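Local coordinates for probable enoyl-CoA hydratase/isomerase (Mycobacterium abscessus, PDB 3SWX), which probably acts on enoyl-CoA thioesters as a hydratase or isomerase of the crotonase-like family, at residues B[46-49]-B[53-56]; B[98-103]-B[218-223]. All coordinates share one frame; numbering follows the deposited sequence.

Contact 1: B[46-49]-B[53-56]; sequences GEYE and DLRA
Leu54 lies with its CB against the edge of the Tyr48 ring, close to the ring plane, 3.8 Å from Tyr48 CE1. Its CD1 reaches Tyr48 CD1 at 4.0 Å, so the branched side chain of Leu54 borders the flank of the ring facing it, and both side chains also rest on Leu20 of strand 19-24. A leucine suits this buried place because its side chain is wholly apolar. The ring reaches the loop because Tyr48 CG stands anti to the backbone N (chi1 167°), which swings the phenol out from the last turn of helix 35-50. The segments flank the tight connection ending a beta-alpha-beta crossover of the crotonase-like fold: strands 19-24 and 56-61 are parallel neighbours, with helix 35-50 between them in the chain. Arg55 sends its side chain away from the helix, where it forms a cation-pi pair with Tyr18 and hydrogen bonds to the carbonyls of Ala205 and Phe262. The small methyl of Ala56 points away from the helix, and Tyr48 OH packs against the backbone itself, 3.1 Å from Ala56 CA, while donating its hydrogen bond to Pro104 O, just before strand 105-109.

Contact 2: B[98-103]-B[218-223]; sequences GRQLSK and NARLAV
A single arginine reaching from a helix to a backbone carbonyl, with a glutamine lying over its guanidinium, makes this partly buried contact between the loop preceding strand 105-109 and helix 209-225. Arg220 suits the task because a long, flat cation can bridge the gap between the two backbones, whose nearest CA atoms, those of Gln100 and Arg220, are 8.7 Å apart. Its chain runs extended from CG to NE and brings the planar group to the carbonyl of Leu101. There Arg220 NH2 donates to Leu101 O over 2.8 Å, with a bent N-H...O angle of 137°, while Arg220 NE adds only a weak bond to the same Leu101 O at 3.3 Å. These lengths make the fork lopsided, with NH2 the stronger prong. The oxygen lies near the guanidinium edge but 26° out of its plane.

Gln100 supplies a cover for one face of the guanidinium. Its CB sits 3.5 Å above that plane, offset toward the rim, and is 3.6 Å from Arg220 NE. Bent at chi2 (114°), the Gln100 chain runs antiparallel to that of the arginine, bringing Gln100 NE2 to 3.9 Å from Arg220 CD. Its aliphatic carbons thus pack on the flat cation, while the amide, its plane inclined to that of the guanidinium, lies alongside the Arg220 chain. Beyond the contact, Arg220 also touches Asp125, just before strand 126-130, and Trp160 of a second subunit, while Leu221 and Ala222 of helix 209-225 pack on helix 227-242.

From the N terminus, contact 1 comes first and closes a short turn, bringing the end of helix 35-50 against the chain about to enter strand 56-61. Contact 2 opens later and closes a much longer excursion, from the loop before strand 105-109 to helix 209-225. The two are in series, neither nested nor crossing, and their centres lie about 15 Å apart. They meet through segment 98-103: Ser102 OG and Glu49 OE2 probably share a hydrogen bond at 2.5 Å, and Lys103 NZ bonds the carbonyl oxygens of Tyr48 and Leu54, one from each segment of contact 1. The loop thus ties both sides of the turn after helix 35-50 to helix 209-225.

Contact 1: B[46-49]-B[53-56]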
loop_
_atom_site.group_PDB
_atom_site.type_symbol
_atom_site.label_atom_id
_atom_site.label_comp_id
_atom_site.label_asym_id
_atom_site.label_seq_id
_atom_site.Cartn_x
_atom_site.Cartn_y
_atom_site.Cartn_z
ATOM N N GLY B 46 16.264 22.578 -6.011
ATOM C CA GLY B 46 15.467 23.799 -6.265
ATOM C C GLY B 46 15.739 24.362 -7.654
ATOM O O GLY B 46 14.821 24.756 -8.374
ATOM N N GLU B 47 17.015 24.382 -8.032
ATOM C CA GLU B 47 17.418 24.713 -9.400
ATOM C C GLU B 47 16.732 23.774 -10.402
ATOM O O GLU B 47 16.202 24.218 -11.434
ATOM C CB GLU B 47 18.936 24.600 -9.533
ATOM C CG GLU B 47 19.554 25.425 -10.626
ATOM C CD GLU B 47 20.300 26.632 -10.072
ATOM O OE1 GLU B 47 21.296 26.423 -9.330
ATOM O OE2 GLU B 47 19.880 27.780 -10.370
ATOM N N TYR B 48 16.718 22.477 -10.090
ATOM C CA TYR B 48 16.104 21.496 -10.985
ATOM C C TYR B 48 14.634 21.862 -11.233
ATOM O O TYR B 48 14.167 21.922 -12.378
ATOM C CB TYR B 48 16.268 20.070 -10.409
ATOM C CG TYR B 48 15.415 19.013 -11.072
ATOM C CD1 TYR B 48 15.443 18.829 -12.453
ATOM C CD2 TYR B 48 14.580 18.181 -10.309
ATOM C CE1 TYR B 48 14.650 17.866 -13.067
ATOM C CE2 TYR B 48 13.781 17.218 -10.911
ATOM C CZ TYR B 48 13.827 17.057 -12.297
ATOM O OH TYR B 48 13.054 16.098 -12.910
ATOM N N GLU B 49 13.935 22.127 -10.137
ATOM C CA GLU B 49 12.508 22.446 -10.134
ATOM C C GLU B 49 12.149 23.557 -11.109
ATOM O O GLU B 49 11.175 23.457 -11.831
ATOM C CB GLU B 49 12.070 22.846 -8.702
ATOM C CG GLU B 49 10.613 23.286 -8.561
ATOM C CD GLU B 49 9.636 22.130 -8.660
ATOM O OE1 GLU B 49 10.083 20.972 -8.641
ATOM O OE2 GLU B 49 8.417 22.386 -8.745
ATOM N N ASP B 53 14.304 23.202 -19.025
ATOM C CA ASP B 53 15.026 22.321 -19.945
ATOM C C ASP B 53 15.177 20.905 -19.370
ATOM O O ASP B 53 15.536 19.978 -20.102
ATOM C CB ASP B 53 16.430 22.857 -20.242
ATOM C CG ASP B 53 16.430 24.046 -21.176
ATOM O OD1 ASP B 53 15.398 24.324 -21.830
ATOM O OD2 ASP B 53 17.492 24.700 -21.262
ATOM N N LEU B 54 14.921 20.732 -18.078
ATOM C CA LEU B 54 15.159 19.448 -17.429
ATOM C C LEU B 54 13.851 18.705 -17.205
ATOM O O LEU B 54 12.872 19.280 -16.742
ATOM C CB LEU B 54 15.934 19.646 -16.131
ATOM C CG LEU B 54 17.310 20.292 -16.336
ATOM C CD1 LEU B 54 17.984 20.614 -14.985
ATOM C CD2 LEU B 54 18.240 19.417 -17.223
ATOM N N ARG B 55 13.853 17.421 -17.540
ATOM C CA ARG B 55 12.653 16.603 -17.501
ATOM C C ARG B 55 12.698 15.471 -16.470
ATOM O O ARG B 55 11.668 14.857 -16.206
ATOM C CB ARG B 55 12.417 16.001 -18.892
ATOM C CG ARG B 55 12.217 17.045 -19.990
ATOM C CD ARG B 55 11.940 16.416 -21.345
ATOM N NE ARG B 55 11.569 17.452 -22.313
ATOM C CZ ARG B 55 11.056 17.220 -23.525
ATOM N NH1 ARG B 55 10.839 15.985 -23.951
ATOM N NH2 ARG B 55 10.728 18.231 -24.310
ATOM N N ALA B 56 13.888 15.183 -15.942
ATOM C CA ALA B 56 14.120 14.112 -14.969
ATOM C C ALA B 56 15.441 14.367 -14.250
ATOM O O ALA B 56 16.304 15.066 -14.767
ATOM C CB ALA B 56 14.153 12.771 -15.646
#

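Contact 2: B[98-103]-B[218-223]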
loop_
_atom_site.group_PDB
_atom_site.type_symbol
_atom_site.label_atom_id
_atom_site.label_comp_id
_atom_site.label_asym_id
_atom_site.label_seq_id
_atom_site.Cartn_x
_atom_site.Cartn_y
_atom_site.Cartn_z
ATOM N N GLY B 98 6.164 20.398 3.411
ATOM C CA GLY B 98 4.960 20.899 2.748
ATOM C C GLY B 98 5.150 21.163 1.261
ATOM O O GLY B 98 4.219 21.585 0.582
ATOM N N ARG B 99 6.347 20.893 0.756
ATOM C CA ARG B 99 6.656 21.131 -0.642
ATOM C C ARG B 99 7.337 19.920 -1.273
ATOM O O ARG B 99 8.275 19.363 -0.706
ATOM C CB ARG B 99 7.564 22.361 -0.735
ATOM C CG ARG B 99 7.791 22.887 -2.145
ATOM C CD ARG B 99 8.631 24.163 -2.103
ATOM N NE ARG B 99 9.029 24.603 -3.435
ATOM C CZ ARG B 99 10.115 25.332 -3.694
ATOM N NH1 ARG B 99 10.951 25.686 -2.709
ATOM N NH2 ARG B 99 10.389 25.698 -4.943
ATOM N N GLN B 100 6.869 19.529 -2.446
ATOM C CA GLN B 100 7.469 18.439 -3.189
ATOM C C GLN B 100 7.845 18.838 -4.621
ATOM O O GLN B 100 7.290 19.794 -5.191
ATOM C CB GLN B 100 6.511 17.246 -3.228
ATOM C CG GLN B 100 6.311 16.601 -1.890
ATOM C CD GLN B 100 4.927 16.758 -1.377
ATOM O OE1 GLN B 100 4.461 17.881 -1.079
ATOM N NE2 GLN B 100 4.233 15.625 -1.255
ATOM N N LEU B 101 8.771 18.072 -5.195
ATOM C CA LEU B 101 9.201 18.259 -6.590
ATOM C C LEU B 101 8.070 18.043 -7.600
ATOM O O LEU B 101 7.275 17.099 -7.475
ATOM C CB LEU B 101 10.355 17.314 -6.929
ATOM C CG LEU B 101 11.688 17.618 -6.241
ATOM C CD1 LEU B 101 12.726 16.549 -6.594
ATOM C CD2 LEU B 101 12.171 19.042 -6.633
ATOM N N SER B 102 8.036 18.908 -8.611
ATOM C CA SER B 102 7.017 18.873 -9.669
ATOM C C SER B 102 7.410 17.951 -10.786
ATOM O O SER B 102 6.600 17.659 -11.660
ATOM C CB SER B 102 6.836 20.271 -10.288
ATOM O OG SER B 102 6.296 21.164 -9.339
ATOM N N LYS B 103 8.668 17.525 -10.770
ATOM C CA LYS B 103 9.218 16.694 -11.832
ATOM C C LYS B 103 9.940 15.503 -11.219
ATOM O O LYS B 103 10.267 15.516 -10.015
ATOM C CB LYS B 103 10.164 17.504 -12.716
ATOM C CG LYS B 103 9.510 18.691 -13.361
ATOM C CD LYS B 103 10.464 19.415 -14.259
ATOM C CE LYS B 103 11.521 20.179 -13.494
ATOM N NZ LYS B 103 12.319 21.016 -14.433
ATOM N N ASN B 218 -1.418 14.955 -9.753
ATOM C CA ASN B 218 -2.661 14.353 -9.331
ATOM C C ASN B 218 -2.429 13.247 -8.298
ATOM O O ASN B 218 -3.195 13.132 -7.345
ATOM C CB ASN B 218 -3.434 13.830 -10.525
ATOM C CG ASN B 218 -4.851 13.487 -10.176
ATOM O OD1 ASN B 218 -5.168 12.331 -9.852
ATOM N ND2 ASN B 218 -5.726 14.503 -10.210
ATOM N N ALA B 219 -1.380 12.438 -8.505
ATOM C CA ALA B 219 -1.003 11.401 -7.558
ATOM C C ALA B 219 -0.725 11.995 -6.168
ATOM O O ALA B 219 -1.193 11.452 -5.160
ATOM C CB ALA B 219 0.235 10.612 -8.065
ATOM N N ARG B 220 0.022 13.102 -6.114
ATOM C CA ARG B 220 0.290 13.758 -4.830
ATOM C C ARG B 220 -0.957 14.341 -4.172
ATOM O O ARG B 220 -1.105 14.266 -2.963
ATOM C CB ARG B 220 1.321 14.860 -4.957
ATOM C CG ARG B 220 2.728 14.383 -5.262
ATOM C CD ARG B 220 3.694 15.548 -5.114
ATOM N NE ARG B 220 4.927 15.382 -5.884
ATOM C CZ ARG B 220 5.907 14.527 -5.606
ATOM N NH1 ARG B 220 5.819 13.708 -4.574
ATOM N NH2 ARG B 220 7.008 14.493 -6.377
ATOM N N LEU B 221 -1.833 14.942 -4.976
ATOM C CA LEU B 221 -3.098 15.506 -4.480
ATOM C C LEU B 221 -3.950 14.423 -3.818
ATOM O O LEU B 221 -4.527 14.656 -2.760
ATOM C CB LEU B 221 -3.881 16.169 -5.612
ATOM C CG LEU B 221 -5.157 16.921 -5.202
ATOM C CD1 LEU B 221 -4.861 17.908 -4.103
ATOM C CD2 LEU B 221 -5.807 17.606 -6.428
ATOM N N ALA B 222 -3.985 13.235 -4.429
ATOM C CA ALA B 222 -4.710 12.089 -3.868
ATOM C C ALA B 222 -4.229 11.734 -2.463
ATOM O O ALA B 222 -5.041 11.446 -1.549
ATOM C CB ALA B 222 -4.561 10.866 -4.776
ATOM N N VAL B 223 -2.908 11.698 -2.305
ATOM C CA VAL B 223 -2.318 11.404 -1.014
ATOM C C VAL B 223 -2.599 12.517 -0.016
ATOM O O VAL B 223 -2.972 12.221 1.117
ATOM C CB VAL B 223 -0.816 11.166 -1.113
ATOM C CG1 VAL B 223 -0.179 11.060 0.286
ATOM C CG2 VAL B 223 -0.553 9.905 -1.934
#